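Local coordinates for aspartate aminotransferase (Thermotoga maritima, PDB 1O4S), which catalyses the reversible transfer of an amino group between L-aspartate and 2-oxoglutarate, giving oxaloacetate and L-glutamate, with pyridoxal 5'-phosphate as cofactor, at residues Glu85-Arg90 with Val104-Gly109; Lys89-Arg94 with Tyr257-Glu262. All coordinates share one frame; numbering follows the deposited sequence.

Interaction 1: Glu85-Arg90 with Val104-Gly109. With PLP (pyridoxal-5'-phosphate), chain M.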
# COMPACT_ATOMS: atom_id res chain seq x y z
N GLU B 85 13.46 -14.16 6.19
CA GLU B 85 14.31 -15.31 6.29
C GLU B 85 13.56 -16.58 5.92
O GLU B 85 14.08 -17.41 5.20
CB GLU B 85 14.88 -15.40 7.70
CG GLU B 85 15.78 -16.60 7.93
CD GLU B 85 16.17 -16.74 9.39
OE1 GLU B 85 15.25 -16.77 10.27
OE2 GLU B 85 17.40 -16.81 9.65
N GLY B 86 12.34 -16.74 6.41
CA GLY B 86 11.52 -17.89 6.05
C GLY B 86 11.27 -17.97 4.55
O GLY B 86 11.44 -19.01 3.94
N ILE B 87 10.88 -16.85 3.94
CA ILE B 87 10.70 -16.77 2.49
C ILE B 87 12.00 -17.08 1.73
O ILE B 87 12.00 -17.88 0.79
CB ILE B 87 10.18 -15.41 2.10
CG1 ILE B 87 8.74 -15.24 2.61
CG2 ILE B 87 10.24 -15.24 0.59
CD1 ILE B 87 8.24 -13.79 2.63
N ALA B 88 13.10 -16.48 2.17
CA ALA B 88 14.39 -16.70 1.54
C ALA B 88 14.77 -18.19 1.58
O ALA B 88 15.26 -18.75 0.60
CB ALA B 88 15.46 -15.87 2.23
N LYS B 89 14.55 -18.82 2.73
CA LYS B 89 14.90 -20.24 2.91
C LYS B 89 14.01 -21.14 2.04
O LYS B 89 14.50 -22.05 1.40
CB LYS B 89 14.80 -20.61 4.40
CG LYS B 89 15.11 -22.06 4.71
CD LYS B 89 14.83 -22.40 6.18
CE LYS B 89 15.24 -23.83 6.52
NZ LYS B 89 14.41 -24.36 7.67
N ARG B 90 12.71 -20.86 1.98
CA ARG B 90 11.79 -21.71 1.19
C ARG B 90 12.14 -21.62 -0.31
O ARG B 90 12.38 -22.63 -0.94
CB ARG B 90 10.32 -21.34 1.45
CG ARG B 90 9.24 -22.30 0.82
CD ARG B 90 8.88 -23.58 1.67
N VAL B 104 14.85 -9.91 0.08
CA VAL B 104 13.39 -10.07 0.12
C VAL B 104 12.75 -8.80 0.67
O VAL B 104 13.22 -8.23 1.65
CB VAL B 104 12.97 -11.25 1.05
CG1 VAL B 104 11.39 -11.39 1.16
CG2 VAL B 104 13.64 -12.56 0.61
N VAL B 105 11.66 -8.36 0.06
CA VAL B 105 10.84 -7.31 0.62
C VAL B 105 9.41 -7.83 0.66
O VAL B 105 8.90 -8.33 -0.33
CB VAL B 105 10.87 -6.00 -0.22
CG1 VAL B 105 10.20 -4.89 0.52
CG2 VAL B 105 12.31 -5.60 -0.56
N VAL B 106 8.79 -7.68 1.80
CA VAL B 106 7.43 -8.13 2.03
C VAL B 106 6.54 -6.93 1.74
O VAL B 106 6.80 -5.83 2.20
CB VAL B 106 7.29 -8.62 3.48
CG1 VAL B 106 5.80 -8.90 3.82
CG2 VAL B 106 8.17 -9.86 3.70
N THR B 107 5.48 -7.17 0.97
CA THR B 107 4.60 -6.17 0.41
C THR B 107 3.13 -6.53 0.56
O THR B 107 2.77 -7.66 0.87
CB THR B 107 4.91 -6.06 -1.12
OG1 THR B 107 4.63 -7.33 -1.76
CG2 THR B 107 6.42 -5.77 -1.42
N ASN B 108 2.27 -5.56 0.32
CA ASN B 108 0.83 -5.76 0.38
C ASN B 108 0.35 -6.45 -0.89
O ASN B 108 -0.05 -5.80 -1.86
CB ASN B 108 0.11 -4.41 0.54
CG ASN B 108 0.27 -3.81 1.92
OD1 ASN B 108 -0.30 -4.32 2.86
ND2 ASN B 108 1.02 -2.70 2.04
N GLY B 109 0.30 -7.75 -0.82
CA GLY B 109 0.13 -8.62 -1.97
C GLY B 109 1.30 -8.56 -2.93
O GLY B 109 2.22 -7.71 -2.83
N1 PLP M . -0.68 -11.34 -10.63
C2 PLP M . -1.77 -11.98 -11.18
C2A PLP M . -1.69 -12.23 -12.66
C3 PLP M . -2.88 -12.33 -10.40
O3 PLP M . -3.83 -12.90 -10.90
C4 PLP M . -2.87 -12.07 -9.02
C4A PLP M . -4.08 -12.48 -8.15
C5 PLP M . -1.72 -11.44 -8.50
C6 PLP M . -0.65 -11.07 -9.32
C5A PLP M . -1.49 -11.07 -7.05
O4P PLP M . -2.47 -10.50 -6.20
P PLP M . -2.19 -10.21 -4.65
O1P PLP M . -3.51 -10.56 -4.07
O2P PLP M . -1.06 -11.03 -4.18
O3P PLP M . -1.95 -8.75 -4.71
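With chi1 at -68°, Ile87 sets its CG2 opposite the backbone N and its CG1 beside it, and an extended second torsion (chi2 164°) carries CD1 onward, so that two different branches meet two residues of the strand. CG2 of Ile87 lies 4.1 Å from CG1 of Val104, while CD1 of Ile87 reaches CG2 of Val106, also at 4.1 Å. The isoleucine thus spans two valines on one side of the strand. Val104 uses its second methyl as well: its CG2 rests against CB of Ala88, 4.1 Å away. The junction is wholly apolar and buried. It sets helix 81-95 across the outermost strand of the seven-stranded mixed sheet in the large domain of a fold type I pyridoxal-phosphate enzyme; the short axes pass 8.9 Å apart at 119°. Val105 turns to the opposite side of the sheet, against Val268 of helix 262-275. Beyond the strand the chain bends toward the cofactor. Thr107 OG1 donates to Gly109 O over 2.7 Å, from above the carbonyl plane, bracing this bend. Gly109 brings its CA to 3.4 Å from phosphate oxygen O3P of the cofactor, where a side chain would collide with that oxygen, and its positive phi likewise favours glycine. Ala110 N, Ser245 and Arg254 are among the groups hydrogen-bonded to the cofactor.

Interaction 2: Lys89-Arg94 with Tyr257-Glu262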
# COMPACT_ATOMS: atom_id res chain seq x y z
N LYS B 89 14.55 -18.82 2.73
CA LYS B 89 14.90 -20.24 2.91
C LYS B 89 14.01 -21.14 2.04
O LYS B 89 14.50 -22.05 1.40
CB LYS B 89 14.80 -20.61 4.40
CG LYS B 89 15.11 -22.06 4.71
CD LYS B 89 14.83 -22.40 6.18
CE LYS B 89 15.24 -23.83 6.52
NZ LYS B 89 14.41 -24.36 7.67
N ARG B 90 12.71 -20.86 1.98
CA ARG B 90 11.79 -21.71 1.19
C ARG B 90 12.14 -21.62 -0.31
O ARG B 90 12.38 -22.63 -0.94
CB ARG B 90 10.32 -21.34 1.45
CG ARG B 90 9.24 -22.30 0.82
CD ARG B 90 8.88 -23.58 1.67
N ILE B 91 12.21 -20.41 -0.86
CA ILE B 91 12.49 -20.23 -2.28
C ILE B 91 13.92 -20.72 -2.62
O ILE B 91 14.13 -21.39 -3.63
CB ILE B 91 12.27 -18.75 -2.71
CG1 ILE B 91 10.85 -18.30 -2.39
CG2 ILE B 91 12.61 -18.55 -4.20
CD1 ILE B 91 9.71 -19.19 -2.94
N GLY B 92 14.87 -20.44 -1.73
CA GLY B 92 16.23 -20.90 -1.87
C GLY B 92 16.29 -22.41 -1.93
O GLY B 92 16.99 -22.94 -2.78
N GLU B 93 15.59 -23.12 -1.04
CA GLU B 93 15.58 -24.58 -1.06
C GLU B 93 14.89 -25.12 -2.32
O GLU B 93 15.38 -26.04 -2.94
CB GLU B 93 14.95 -25.17 0.21
CG GLU B 93 15.87 -25.01 1.42
CD GLU B 93 15.24 -25.44 2.75
OE1 GLU B 93 16.03 -25.77 3.68
OE2 GLU B 93 13.98 -25.44 2.89
N ARG B 94 13.77 -24.52 -2.71
CA ARG B 94 13.06 -25.00 -3.90
C ARG B 94 13.91 -24.93 -5.17
O ARG B 94 13.79 -25.81 -6.05
CB ARG B 94 11.78 -24.21 -4.13
CG ARG B 94 10.72 -24.48 -3.08
CD ARG B 94 9.52 -23.57 -3.23
NE ARG B 94 8.82 -23.83 -4.48
CZ ARG B 94 7.81 -23.10 -4.96
NH1 ARG B 94 7.37 -22.01 -4.31
NH2 ARG B 94 7.23 -23.46 -6.11
N TYR B 257 5.58 -10.74 -1.78
CA TYR B 257 6.96 -10.39 -1.65
C TYR B 257 7.68 -10.32 -2.97
O TYR B 257 7.21 -10.82 -4.00
CB TYR B 257 7.67 -11.38 -0.71
CG TYR B 257 7.55 -12.82 -1.15
CD1 TYR B 257 8.39 -13.36 -2.12
CD2 TYR B 257 6.58 -13.62 -0.61
CE1 TYR B 257 8.28 -14.66 -2.53
CE2 TYR B 257 6.43 -14.94 -1.03
CZ TYR B 257 7.29 -15.46 -1.98
OH TYR B 257 7.17 -16.77 -2.36
N LEU B 258 8.83 -9.66 -2.92
CA LEU B 258 9.74 -9.53 -4.03
C LEU B 258 11.07 -10.03 -3.56
O LEU B 258 11.47 -9.77 -2.43
CB LEU B 258 9.82 -8.05 -4.42
CG LEU B 258 10.83 -7.58 -5.46
CD1 LEU B 258 10.27 -6.44 -6.25
CD2 LEU B 258 12.18 -7.18 -4.81
N ILE B 259 11.74 -10.78 -4.43
CA ILE B 259 13.12 -11.18 -4.26
C ILE B 259 13.92 -10.71 -5.49
O ILE B 259 13.54 -10.98 -6.62
CB ILE B 259 13.25 -12.73 -4.13
CG1 ILE B 259 12.20 -13.29 -3.15
CG2 ILE B 259 14.69 -13.09 -3.69
CD1 ILE B 259 12.38 -14.80 -2.76
N SER B 260 15.03 -10.04 -5.26
CA SER B 260 15.94 -9.64 -6.33
C SER B 260 17.37 -9.53 -5.76
O SER B 260 17.65 -10.12 -4.75
CB SER B 260 15.46 -8.31 -6.96
OG SER B 260 16.12 -8.02 -8.19
N SER B 261 18.26 -8.82 -6.43
CA SER B 261 19.55 -8.45 -5.87
C SER B 261 19.36 -7.59 -4.64
O SER B 261 18.28 -7.01 -4.45
CB SER B 261 20.40 -7.68 -6.91
OG SER B 261 19.74 -6.51 -7.37
N GLU B 262 20.38 -7.51 -3.79
CA GLU B 262 20.32 -6.68 -2.59
C GLU B 262 20.16 -5.22 -2.98
O GLU B 262 19.47 -4.47 -2.28
CB GLU B 262 21.52 -6.91 -1.65
CG GLU B 262 21.41 -8.27 -0.95
CD GLU B 262 22.61 -8.68 -0.08
OE1 GLU B 262 22.75 -9.91 0.20
OE2 GLU B 262 23.41 -7.77 0.32
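The phenol ring of Tyr257 meets Ile91 mainly at its hydroxyl end: OH stands 3.6 Å from CD1 of Ile91 and 4.0 Å from CG1 of the same residue. Along the ring, CE1 of Tyr257 comes no nearer than 4.5 Å to Ile91 CG1, which approaches obliquely. Ile87, one helical turn earlier, touches the same ring. Ile91 and Tyr257 approach from opposite directions, the tyrosine reaching out from the strand with CG between its backbone N and carbonyl carbon (chi1 56°). Ile91 is folded at its second torsion (chi2 -53°), which swings CD1 toward the hydroxyl instead of letting the chain run straight on. Its other neighbour is Ile259, whose CD1 methyl nestles among three carbons of Ile91, lying 3.8 Å from CG1 and 4.0 Å from CB. Helix 81-95 is thereby laid over strand 256-259, the one strand of the large-domain sheet that runs antiparallel to all the others, a hallmark of fold type I aminotransferases. Tyr257 and Ile259, two residues apart, both face the helix, whereas Leu258 packs on Ala113 and Ala117 of helix 109-121. Were Ile91 cut back to an alanine, the loss of CG1, CG2 and CD1 would probably open a gap beside the Tyr257 hydroxyl end and leave the Ile259 CD1 methyl little beyond the CB to pack on. Further along the helix, Arg94 makes a salt bridge to Asp217. Past the strand, Ser261 is the N-cap of helix 262-275, its OG hydrogen-bonded to Val264 N.

Overall arrangement
From the N terminus, helix 81-95 comes first and serves both contacts, which share Lys89 and Arg90 on it. Interaction 1 closes a short loop: 13 residues after its helical segment, the chain returns as strand 104-107. Interaction 2 starts a turn later on the helix and closes only after 162 residues, having enclosed the remaining strands of the seven-stranded sheet. The two loops cross: the second opens on the helix before the first closes at strand 104-107, and closes long after it. In space they converge, with centres about 7 Å apart: strands 104-107 and 256-259 are antiparallel neighbours, joined where Val105 N probably hydrogen-bonds to Leu258 O at 2.9 Å. One helix therefore spans the sheet's edge strand and the next strand inward.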